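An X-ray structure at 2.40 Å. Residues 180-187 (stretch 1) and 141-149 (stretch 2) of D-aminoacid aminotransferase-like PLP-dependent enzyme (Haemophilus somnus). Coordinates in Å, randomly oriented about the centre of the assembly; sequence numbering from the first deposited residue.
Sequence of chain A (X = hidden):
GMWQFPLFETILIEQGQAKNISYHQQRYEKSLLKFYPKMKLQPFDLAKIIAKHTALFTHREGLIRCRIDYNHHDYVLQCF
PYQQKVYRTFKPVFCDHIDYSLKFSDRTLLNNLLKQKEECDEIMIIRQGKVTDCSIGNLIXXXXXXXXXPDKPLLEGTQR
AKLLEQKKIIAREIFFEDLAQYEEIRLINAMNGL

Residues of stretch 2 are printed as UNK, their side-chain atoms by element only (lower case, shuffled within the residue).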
# COMPACT_ATOMS: atom_id res chain seq x y z
N ALA A 180 17.94 10.02 -12.00
CA ALA A 180 19.38 10.25 -12.06
C ALA A 180 19.87 10.73 -10.70
O ALA A 180 20.96 10.31 -10.24
CB ALA A 180 19.70 11.32 -13.14
N GLN A 181 19.08 11.58 -10.08
CA GLN A 181 19.39 12.34 -8.87
C GLN A 181 19.49 11.48 -7.63
O GLN A 181 19.97 11.91 -6.66
CB GLN A 181 18.27 13.30 -8.55
CG GLN A 181 18.14 14.60 -9.26
CD GLN A 181 16.98 15.41 -8.68
OE1 GLN A 181 16.99 15.83 -7.53
NE2 GLN A 181 15.98 15.61 -9.47
N TYR A 182 18.96 10.28 -7.68
CA TYR A 182 18.81 9.40 -6.49
C TYR A 182 19.83 8.22 -6.41
O TYR A 182 20.39 7.79 -7.40
CB TYR A 182 17.35 8.94 -6.36
CG TYR A 182 16.44 10.12 -6.21
CD1 TYR A 182 16.31 10.76 -5.00
CD2 TYR A 182 15.72 10.62 -7.29
CE1 TYR A 182 15.51 11.87 -4.86
CE2 TYR A 182 14.90 11.74 -7.15
CZ TYR A 182 14.81 12.35 -5.93
OH TYR A 182 14.02 13.44 -5.74
N GLU A 183 20.05 7.73 -5.19
CA GLU A 183 21.11 6.77 -4.91
C GLU A 183 20.66 5.36 -4.64
O GLU A 183 21.47 4.45 -4.61
CB GLU A 183 21.85 7.25 -3.68
CG GLU A 183 22.39 8.67 -3.81
CD GLU A 183 23.12 9.11 -2.58
OE1 GLU A 183 24.31 8.78 -2.42
OE2 GLU A 183 22.49 9.79 -1.76
N GLU A 184 19.36 5.18 -4.47
CA GLU A 184 18.82 3.91 -4.03
C GLU A 184 17.32 3.99 -4.06
O GLU A 184 16.78 5.06 -3.82
CB GLU A 184 19.27 3.64 -2.60
CG GLU A 184 18.87 2.28 -2.07
CD GLU A 184 19.28 2.01 -0.62
OE1 GLU A 184 20.11 2.73 -0.06
OE2 GLU A 184 18.75 1.05 -0.03
N ILE A 185 16.67 2.87 -4.36
CA ILE A 185 15.22 2.77 -4.46
C ILE A 185 14.70 1.68 -3.55
O ILE A 185 15.30 0.61 -3.45
CB ILE A 185 14.75 2.34 -5.90
CG1 ILE A 185 15.44 3.18 -6.99
CG2 ILE A 185 13.20 2.40 -6.01
CD1 ILE A 185 14.95 2.90 -8.37
N ARG A 186 13.59 1.93 -2.87
CA ARG A 186 12.98 0.89 -2.06
C ARG A 186 11.48 0.97 -2.09
O ARG A 186 10.91 2.00 -2.47
CB ARG A 186 13.42 0.96 -0.61
CG ARG A 186 14.79 0.42 -0.38
CD ARG A 186 15.02 0.25 1.09
NE ARG A 186 16.40 0.53 1.47
CZ ARG A 186 16.85 0.57 2.73
NH1 ARG A 186 15.99 0.33 3.73
NH2 ARG A 186 18.14 0.85 2.99
N LEU A 187 10.84 -0.11 -1.72
CA LEU A 187 9.42 -0.10 -1.55
C LEU A 187 8.90 0.07 -0.14
O LEU A 187 9.51 -0.33 0.79
CB LEU A 187 8.76 -1.22 -2.33
CG LEU A 187 8.61 -2.65 -1.86
CD1 LEU A 187 7.84 -2.78 -0.64
CD2 LEU A 187 7.96 -3.35 -2.93
N UNK A 141 13.09 7.01 -2.39
CA UNK A 141 14.34 7.19 -3.09
C UNK A 141 15.31 7.91 -2.20
O UNK A 141 14.97 8.89 -1.58
c UNK A 141 10.84 6.89 -6.03
c UNK A 141 12.66 5.83 -7.16
c UNK A 141 13.09 7.34 -5.30
c UNK A 141 11.30 6.03 -7.02
c UNK A 141 14.07 8.01 -4.35
c UNK A 141 11.74 7.55 -5.18
c UNK A 141 13.54 6.48 -6.29
N UNK A 142 16.53 7.42 -2.12
CA UNK A 142 17.47 8.00 -1.18
C UNK A 142 18.26 9.13 -1.81
O UNK A 142 18.76 9.01 -2.89
c UNK A 142 22.08 6.09 0.14
c UNK A 142 19.16 7.42 0.64
n UNK A 142 20.89 5.59 0.51
c UNK A 142 18.40 6.94 -0.59
c UNK A 142 19.90 6.28 1.36
n UNK A 142 22.90 5.37 -0.63
n UNK A 142 22.44 7.33 0.51
N UNK A 143 18.34 10.24 -1.11
CA UNK A 143 19.14 11.36 -1.55
C UNK A 143 19.79 11.97 -0.34
O UNK A 143 19.13 12.36 0.62
c UNK A 143 18.24 14.31 -3.79
c UNK A 143 19.09 13.41 -2.96
o UNK A 143 17.46 15.07 -3.23
n UNK A 143 18.36 14.23 -5.12
c UNK A 143 18.29 12.40 -2.24
N UNK A 144 21.10 12.07 -0.39
CA UNK A 144 21.81 12.48 0.79
C UNK A 144 21.54 11.45 1.87
O UNK A 144 21.81 10.23 1.71
o UNK A 144 22.54 14.75 -0.59
c UNK A 144 21.97 14.98 0.49
c UNK A 144 21.31 13.84 1.26
n UNK A 144 21.95 16.19 1.06
N UNK A 145 20.95 11.93 2.95
CA UNK A 145 20.58 11.02 3.99
C UNK A 145 19.12 11.02 4.20
O UNK A 145 18.70 10.63 5.23
c UNK A 145 22.59 10.71 5.38
n UNK A 145 22.55 9.38 5.45
o UNK A 145 23.65 11.35 5.33
c UNK A 145 21.28 11.39 5.26
N UNK A 146 18.38 11.44 3.19
CA UNK A 146 16.93 11.54 3.27
C UNK A 146 16.27 10.59 2.34
O UNK A 146 16.89 10.16 1.38
c UNK A 146 16.55 13.91 4.03
o UNK A 146 16.71 15.77 2.49
n UNK A 146 16.02 16.24 4.58
c UNK A 146 16.43 15.39 3.63
c UNK A 146 16.46 12.95 2.89
N UNK A 147 15.02 10.27 2.63
CA UNK A 147 14.19 9.48 1.75
C UNK A 147 13.05 10.32 1.21
O UNK A 147 12.26 10.87 1.96
c UNK A 147 14.89 5.86 0.64
c UNK A 147 15.11 6.97 4.05
n UNK A 147 15.94 5.89 4.01
c UNK A 147 15.08 6.18 1.97
c UNK A 147 13.60 8.27 2.47
c UNK A 147 14.57 7.20 2.82
c UNK A 147 15.55 4.78 0.12
c UNK A 147 16.60 4.29 2.22
c UNK A 147 15.93 5.37 2.74
c UNK A 147 16.41 4.00 0.91
N UNK A 148 12.98 10.40 -0.11
CA UNK A 148 11.99 11.18 -0.83
C UNK A 148 10.98 10.25 -1.49
O UNK A 148 11.34 9.23 -2.07
c UNK A 148 14.52 12.70 -0.41
c UNK A 148 13.53 13.16 -1.35
c UNK A 148 11.60 12.75 -2.83
c UNK A 148 12.66 12.06 -1.94
N UNK A 149 9.71 10.59 -1.39
CA UNK A 149 8.66 9.82 -2.06
C UNK A 149 7.89 10.75 -2.98
O UNK A 149 7.78 11.93 -2.67
c UNK A 149 6.83 10.15 -0.27
o UNK A 149 6.94 8.14 -1.64
c UNK A 149 7.73 9.13 -1.01

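Position 141 carries seven side-chain carbons, one leading to a ring of six, with no heteroatom; its CB lies over one face of the Tyr182 ring, 3.6 Å from Tyr182 CD1, and its ring carbons meet Ile185 CG2: Phe141. The closest of these, CE2, is 3.7 Å from Ile185 CG2. A flat, wholly apolar group suits this buried site, where Phe141 and Ile185 form an antiparallel non-hydrogen-bonded pair with side chains on the same face of the sheet.

Position 142 has three carbons, a nitrogen, then a carbon bearing two more nitrogens, and this end group meets the carboxylates of Glu183 and Glu184: the guanidinium pattern of Arg142. NE donates to Glu184 OE1 at 3.0 Å, in a salt bridge near the guanidinium plane. NH1 is 3.3 Å from Glu183 OE2, but that oxygen lies well out of the plane, so charge alone links them. One delocalised cation thus serves two acidic neighbours.

At position 143 a chain of three carbons ends in one oxygen and one nitrogen, a primary amide two methylenes from CA, and the amide meets Gln181 and the Tyr182 ring: Gln143. NE2 donates to both Gln181 OE1 and Gln181 O, each at 3.2 Å, using its two hydrogens, while OE1 is satisfied elsewhere in the structure. The extended chain gives the amide the reach it needs.

Position 144 has two carbons, the second carrying oxygen and nitrogen: Asn144. Its CB points away from stretch 1, yet its backbone N makes a weak hydrogen bond to Glu183 OE2 (3.0 Å). A positive phi, which asparagine tolerates well, fits the type II' turn.

Position 145 repeats that short amide, giving Asn145, exposed and untouched by stretch 1. Position 146 adds one carbon to it, hence Gln146, which closes the turn, also without contact; polar groups suit both exposed sites.

Position 147 shows one carbon and fused five- and six-membered rings holding one nitrogen, which meet Glu184 and Arg186: Trp147. Its broad ring system reaches across so that CH2 lies 3.5 Å from Arg186 NE, over one guanidinium face, and 3.8 Å from Glu184 CD.

Position 148 has four carbons forked at the first, with one two-carbon arm; they point toward stretch 1 and pack against Tyr182, CB 4.1 Å from Tyr182 CE1: Ile148, apolar as its buried site favours, its CG2 3.8 Å from Tyr182 OH. Position 149 has one carbon carrying an oxygen and a carbon, pointing away and out of contact: Thr149, whose OG1 is hydrogen-bonded just outside the stretch, so a polar group can sit at a buried site.

The contact is anchored by backbone: Arg142 N donates to Glu184 O and Glu183 N to Arg142 O, both at 2.9 Å. Around this frame, Tyr182 packs against Phe141 and Ile148, while Glu184 joins two arginines, its OE2 pairing with Arg186 NE at 2.8 Å within stretch 1.

Stretch 2, residues 141-149: FRQNNQWIT
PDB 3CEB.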